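Local coordinates for protein putative 4-Hydroxy-2-oxoglutarate aldolase / 2-dehydro-3-deoxyphosphogluconate aldolase (Yersinia enterocolitica, PDB 3LM7) that is a putative aldolase of the KDGP aldolase family, probably built on a TIM-barrel fold, at residues A[198-209]-A[239-248]. Residues are numbered along the deposited sequence; the frame is centred on the assembly and turned at random.
Sequences LDNFEQIVQIAL and TLLDIVKKIV
L240 reaches F201 and L198 at the start of a contact between two outer helices of a TIM barrel, 201-211 and the C-terminal 234-247, whose facing segments run in roughly the same direction, crossing at -38° with 10.3 Å between axes. L240 CD2 sits over one face of the F201 ring, 3.6 Å from its centroid, a CH-pi contact; V205 CG2 of F201's own helix covers the opposite face. L240 CD2 is also pressed against L198 CD2, at a tight 3.5 Å. Next come I243 and V244, whose CG2 methyls both meet the ring at its edge, close to its plane, so the phenyl is bounded on both faces and along part of its rim. L17 of strand 17-20 touches F201, L240 and V244, tying this cluster to the barrel wall. On the outer side, K246 runs out extended, then bends at its third torsion and brings NZ to E202 OE1 at 2.7 Å, a salt bridge that meets the syn side of the carboxylate but 26° out of its plane. I247 follows as a knob in the hole formed by E202, V205, Q206 and L209. I247 CG1 lies between backbone N and carbonyl carbon (chi1 67°), which carries I247 CD1 to V205 CG1 at 3.8 Å while CG2 stays beside the polar ends of E202 and Q206. Q206 NE2, also bonded to D210, donates to a water 2.9 Å away, and that water donates in turn to I247 O at 2.7 Å. V248, the first residue past the helix, adds CG2 against L209 CD1 at 3.9 Å.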
loop_
_atom_site.group_PDB
_atom_site.type_symbol
_atom_site.label_atom_id
_atom_site.label_comp_id
_atom_site.label_asym_id
_atom_site.label_seq_id
_atom_site.Cartn_x
_atom_site.Cartn_y
_atom_site.Cartn_z
ATOM N N LEU A 198 -13.649 -15.690 15.881
ATOM C CA LEU A 198 -14.150 -14.332 16.087
ATOM C C LEU A 198 -13.490 -13.626 17.256
ATOM O O LEU A 198 -13.548 -12.396 17.329
ATOM C CB LEU A 198 -15.695 -14.384 16.325
ATOM C CG LEU A 198 -16.500 -14.948 15.149
ATOM C CD1 LEU A 198 -17.998 -15.052 15.501
ATOM C CD2 LEU A 198 -16.296 -14.043 13.879
ATOM N N ASP A 199 -12.884 -14.391 18.158
ATOM C CA ASP A 199 -12.255 -13.796 19.376
ATOM C C ASP A 199 -10.787 -13.403 19.193
ATOM O O ASP A 199 -10.273 -12.541 19.922
ATOM C CB ASP A 199 -12.412 -14.750 20.551
ATOM C CG ASP A 199 -13.864 -14.880 20.996
ATOM O OD1 ASP A 199 -14.663 -13.886 20.891
ATOM O OD2 ASP A 199 -14.191 -15.993 21.463
ATOM N N ASN A 200 -10.097 -14.006 18.239
ATOM C CA ASN A 200 -8.669 -13.622 18.022
ATOM C C ASN A 200 -8.459 -12.850 16.704
ATOM O O ASN A 200 -7.372 -12.410 16.421
ATOM C CB ASN A 200 -7.711 -14.817 18.133
ATOM C CG ASN A 200 -7.988 -15.882 17.090
ATOM O OD1 ASN A 200 -8.550 -15.614 16.025
ATOM N ND2 ASN A 200 -7.600 -17.111 17.396
ATOM N N PHE A 201 -9.542 -12.676 15.938
ATOM C CA PHE A 201 -9.465 -12.056 14.626
ATOM C C PHE A 201 -8.963 -10.655 14.756
ATOM O O PHE A 201 -8.048 -10.278 14.045
ATOM C CB PHE A 201 -10.847 -12.041 13.973
ATOM C CG PHE A 201 -10.897 -11.300 12.644
ATOM C CD1 PHE A 201 -10.499 -11.945 11.480
ATOM C CD2 PHE A 201 -11.368 -9.974 12.581
ATOM C CE1 PHE A 201 -10.569 -11.249 10.204
ATOM C CE2 PHE A 201 -11.452 -9.271 11.355
ATOM C CZ PHE A 201 -11.062 -9.913 10.159
ATOM N N GLU A 202 -9.574 -9.830 15.632
ATOM C CA GLU A 202 -9.098 -8.448 15.720
ATOM C C GLU A 202 -7.587 -8.361 16.031
ATOM O O GLU A 202 -6.864 -7.635 15.349
ATOM C CB GLU A 202 -9.871 -7.658 16.807
ATOM C CG GLU A 202 -9.330 -6.245 16.966
ATOM C CD GLU A 202 -10.246 -5.407 17.855
ATOM O OE1 GLU A 202 -11.367 -5.841 18.178
ATOM O OE2 GLU A 202 -9.830 -4.324 18.190
ATOM N N GLN A 203 -7.118 -9.135 17.006
ATOM C CA GLN A 203 -5.735 -9.006 17.385
ATOM C C GLN A 203 -4.818 -9.468 16.217
ATOM O O GLN A 203 -3.854 -8.810 15.900
ATOM C CB GLN A 203 -5.469 -9.834 18.642
ATOM C CG GLN A 203 -3.987 -9.725 19.078
ATOM C CD GLN A 203 -3.696 -10.613 20.301
ATOM O OE1 GLN A 203 -4.613 -11.197 20.872
ATOM N NE2 GLN A 203 -2.420 -10.782 20.638
ATOM N N ILE A 204 -5.199 -10.526 15.530
ATOM C CA ILE A 204 -4.381 -11.041 14.457
ATOM C C ILE A 204 -4.263 -10.056 13.282
ATOM O O ILE A 204 -3.156 -9.803 12.750
ATOM C CB ILE A 204 -4.910 -12.478 13.992
ATOM C CG1 ILE A 204 -4.454 -13.541 15.019
ATOM C CG2 ILE A 204 -4.368 -12.790 12.577
ATOM C CD1 ILE A 204 -5.186 -14.954 14.945
ATOM N N VAL A 205 -5.394 -9.471 12.901
ATOM C CA VAL A 205 -5.367 -8.423 11.894
ATOM C C VAL A 205 -4.676 -7.143 12.384
ATOM O O VAL A 205 -3.902 -6.550 11.625
ATOM C CB VAL A 205 -6.796 -8.112 11.343
ATOM C CG1 VAL A 205 -6.722 -6.957 10.268
ATOM C CG2 VAL A 205 -7.431 -9.427 10.739
ATOM N N GLN A 206 -4.874 -6.761 13.642
ATOM C CA GLN A 206 -4.287 -5.530 14.108
ATOM C C GLN A 206 -2.753 -5.665 14.042
ATOM O O GLN A 206 -2.049 -4.699 13.783
ATOM C CB GLN A 206 -4.676 -5.303 15.571
ATOM C CG GLN A 206 -4.317 -3.906 16.113
ATOM C CD GLN A 206 -5.109 -2.785 15.458
ATOM O OE1 GLN A 206 -6.337 -2.722 15.595
ATOM N NE2 GLN A 206 -4.412 -1.896 14.756
ATOM N N ILE A 207 -2.225 -6.847 14.382
ATOM C CA ILE A 207 -0.762 -7.013 14.303
ATOM C C ILE A 207 -0.236 -6.677 12.922
ATOM O O ILE A 207 0.784 -5.991 12.772
ATOM C CB ILE A 207 -0.405 -8.479 14.670
ATOM C CG1 ILE A 207 -0.440 -8.613 16.182
ATOM C CG2 ILE A 207 0.993 -8.899 14.090
ATOM C CD1 ILE A 207 -0.442 -10.108 16.613
ATOM N N ALA A 208 -0.934 -7.154 11.889
ATOM C CA ALA A 208 -0.513 -6.871 10.492
ATOM C C ALA A 208 -0.660 -5.377 10.179
ATOM O O ALA A 208 0.229 -4.790 9.508
ATOM C CB ALA A 208 -1.364 -7.718 9.424
ATOM N N LEU A 209 -1.772 -4.760 10.614
ATOM C CA LEU A 209 -1.945 -3.336 10.353
ATOM C C LEU A 209 -0.898 -2.501 11.092
ATOM O O LEU A 209 -0.368 -1.555 10.516
ATOM C CB LEU A 209 -3.352 -2.865 10.782
ATOM C CG LEU A 209 -4.529 -3.538 10.078
ATOM C CD1 LEU A 209 -5.908 -3.049 10.708
ATOM C CD2 LEU A 209 -4.503 -3.220 8.529
ATOM N N THR A 239 -20.019 -10.021 11.756
ATOM C CA THR A 239 -19.270 -9.711 12.974
ATOM C C THR A 239 -17.800 -9.391 12.564
ATOM O O THR A 239 -17.156 -8.452 13.077
ATOM C CB THR A 239 -19.278 -10.935 13.962
ATOM O OG1 THR A 239 -20.622 -11.175 14.388
ATOM C CG2 THR A 239 -18.419 -10.701 15.185
ATOM N N LEU A 240 -17.270 -10.191 11.638
ATOM C CA LEU A 240 -15.925 -9.897 11.084
ATOM C C LEU A 240 -15.838 -8.553 10.383
ATOM O O LEU A 240 -14.947 -7.739 10.675
ATOM C CB LEU A 240 -15.484 -11.016 10.125
ATOM C CG LEU A 240 -15.278 -12.332 10.861
ATOM C CD1 LEU A 240 -15.223 -13.548 9.827
ATOM C CD2 LEU A 240 -14.063 -12.362 11.834
ATOM N N LEU A 241 -16.754 -8.310 9.436
ATOM C CA LEU A 241 -16.830 -6.985 8.812
ATOM C C LEU A 241 -16.808 -5.831 9.843
ATOM O O LEU A 241 -16.037 -4.853 9.699
ATOM C CB LEU A 241 -18.093 -6.878 7.935
ATOM C CG LEU A 241 -18.131 -5.608 7.070
ATOM C CD1 LEU A 241 -16.884 -5.432 6.122
ATOM C CD2 LEU A 241 -19.494 -5.525 6.304
ATOM N N ASP A 242 -17.695 -5.895 10.858
ATOM C CA ASP A 242 -17.738 -4.845 11.850
ATOM C C ASP A 242 -16.365 -4.635 12.533
ATOM O O ASP A 242 -15.980 -3.489 12.800
ATOM C CB ASP A 242 -18.801 -5.140 12.926
ATOM C CG ASP A 242 -20.223 -5.008 12.410
ATOM O OD1 ASP A 242 -20.401 -4.430 11.345
ATOM O OD2 ASP A 242 -21.155 -5.542 13.064
ATOM N N ILE A 243 -15.631 -5.709 12.846
ATOM C CA ILE A 243 -14.266 -5.530 13.402
ATOM C C ILE A 243 -13.357 -4.809 12.379
ATOM O O ILE A 243 -12.594 -3.855 12.701
ATOM C CB ILE A 243 -13.637 -6.919 13.780
ATOM C CG1 ILE A 243 -14.428 -7.523 14.958
ATOM C CG2 ILE A 243 -12.133 -6.777 14.151
ATOM C CD1 ILE A 243 -14.097 -9.005 15.222
ATOM N N VAL A 244 -13.442 -5.251 11.125
ATOM C CA VAL A 244 -12.625 -4.628 10.078
ATOM C C VAL A 244 -12.925 -3.098 10.039
ATOM O O VAL A 244 -12.004 -2.248 10.074
ATOM C CB VAL A 244 -12.892 -5.271 8.721
ATOM C CG1 VAL A 244 -12.207 -4.449 7.602
ATOM C CG2 VAL A 244 -12.379 -6.819 8.728
ATOM N N LYS A 245 -14.221 -2.737 10.029
ATOM C CA LYS A 245 -14.556 -1.309 9.973
ATOM C C LYS A 245 -14.066 -0.548 11.191
ATOM O O LYS A 245 -13.757 0.670 11.123
ATOM C CB LYS A 245 -16.091 -1.125 9.874
ATOM C CG LYS A 245 -16.612 -1.520 8.536
ATOM C CD LYS A 245 -18.150 -1.364 8.508
ATOM C CE LYS A 245 -18.643 -1.682 7.107
ATOM N NZ LYS A 245 -20.099 -1.303 6.993
ATOM N N LYS A 246 -13.996 -1.249 12.323
ATOM C CA LYS A 246 -13.510 -0.623 13.571
ATOM C C LYS A 246 -12.032 -0.343 13.452
ATOM O O LYS A 246 -11.556 0.743 13.860
ATOM C CB LYS A 246 -13.773 -1.539 14.819
ATOM C CG LYS A 246 -13.417 -0.858 16.153
ATOM C CD LYS A 246 -13.754 -1.711 17.398
ATOM C CE LYS A 246 -12.948 -3.002 17.393
ATOM N NZ LYS A 246 -13.202 -3.840 18.608
ATOM N N ILE A 247 -11.281 -1.315 12.942
ATOM C CA ILE A 247 -9.816 -1.184 13.062
ATOM C C ILE A 247 -9.128 -0.598 11.837
ATOM O O ILE A 247 -7.972 -0.103 11.930
ATOM C CB ILE A 247 -9.129 -2.533 13.510
ATOM C CG1 ILE A 247 -9.278 -3.574 12.409
ATOM C CG2 ILE A 247 -9.720 -3.030 14.871
ATOM C CD1 ILE A 247 -8.619 -4.906 12.788
ATOM N N VAL A 248 -9.788 -0.686 10.679
ATOM C CA VAL A 248 -9.236 -0.084 9.445
ATOM C C VAL A 248 -9.772 1.350 9.316
ATOM O O VAL A 248 -10.896 1.570 8.880
ATOM C CB VAL A 248 -9.555 -0.920 8.201
ATOM C CG1 VAL A 248 -8.973 -0.254 6.943
ATOM C CG2 VAL A 248 -9.000 -2.353 8.399
HETATM O O HOH W 1 -5.693 0.245 13.280
#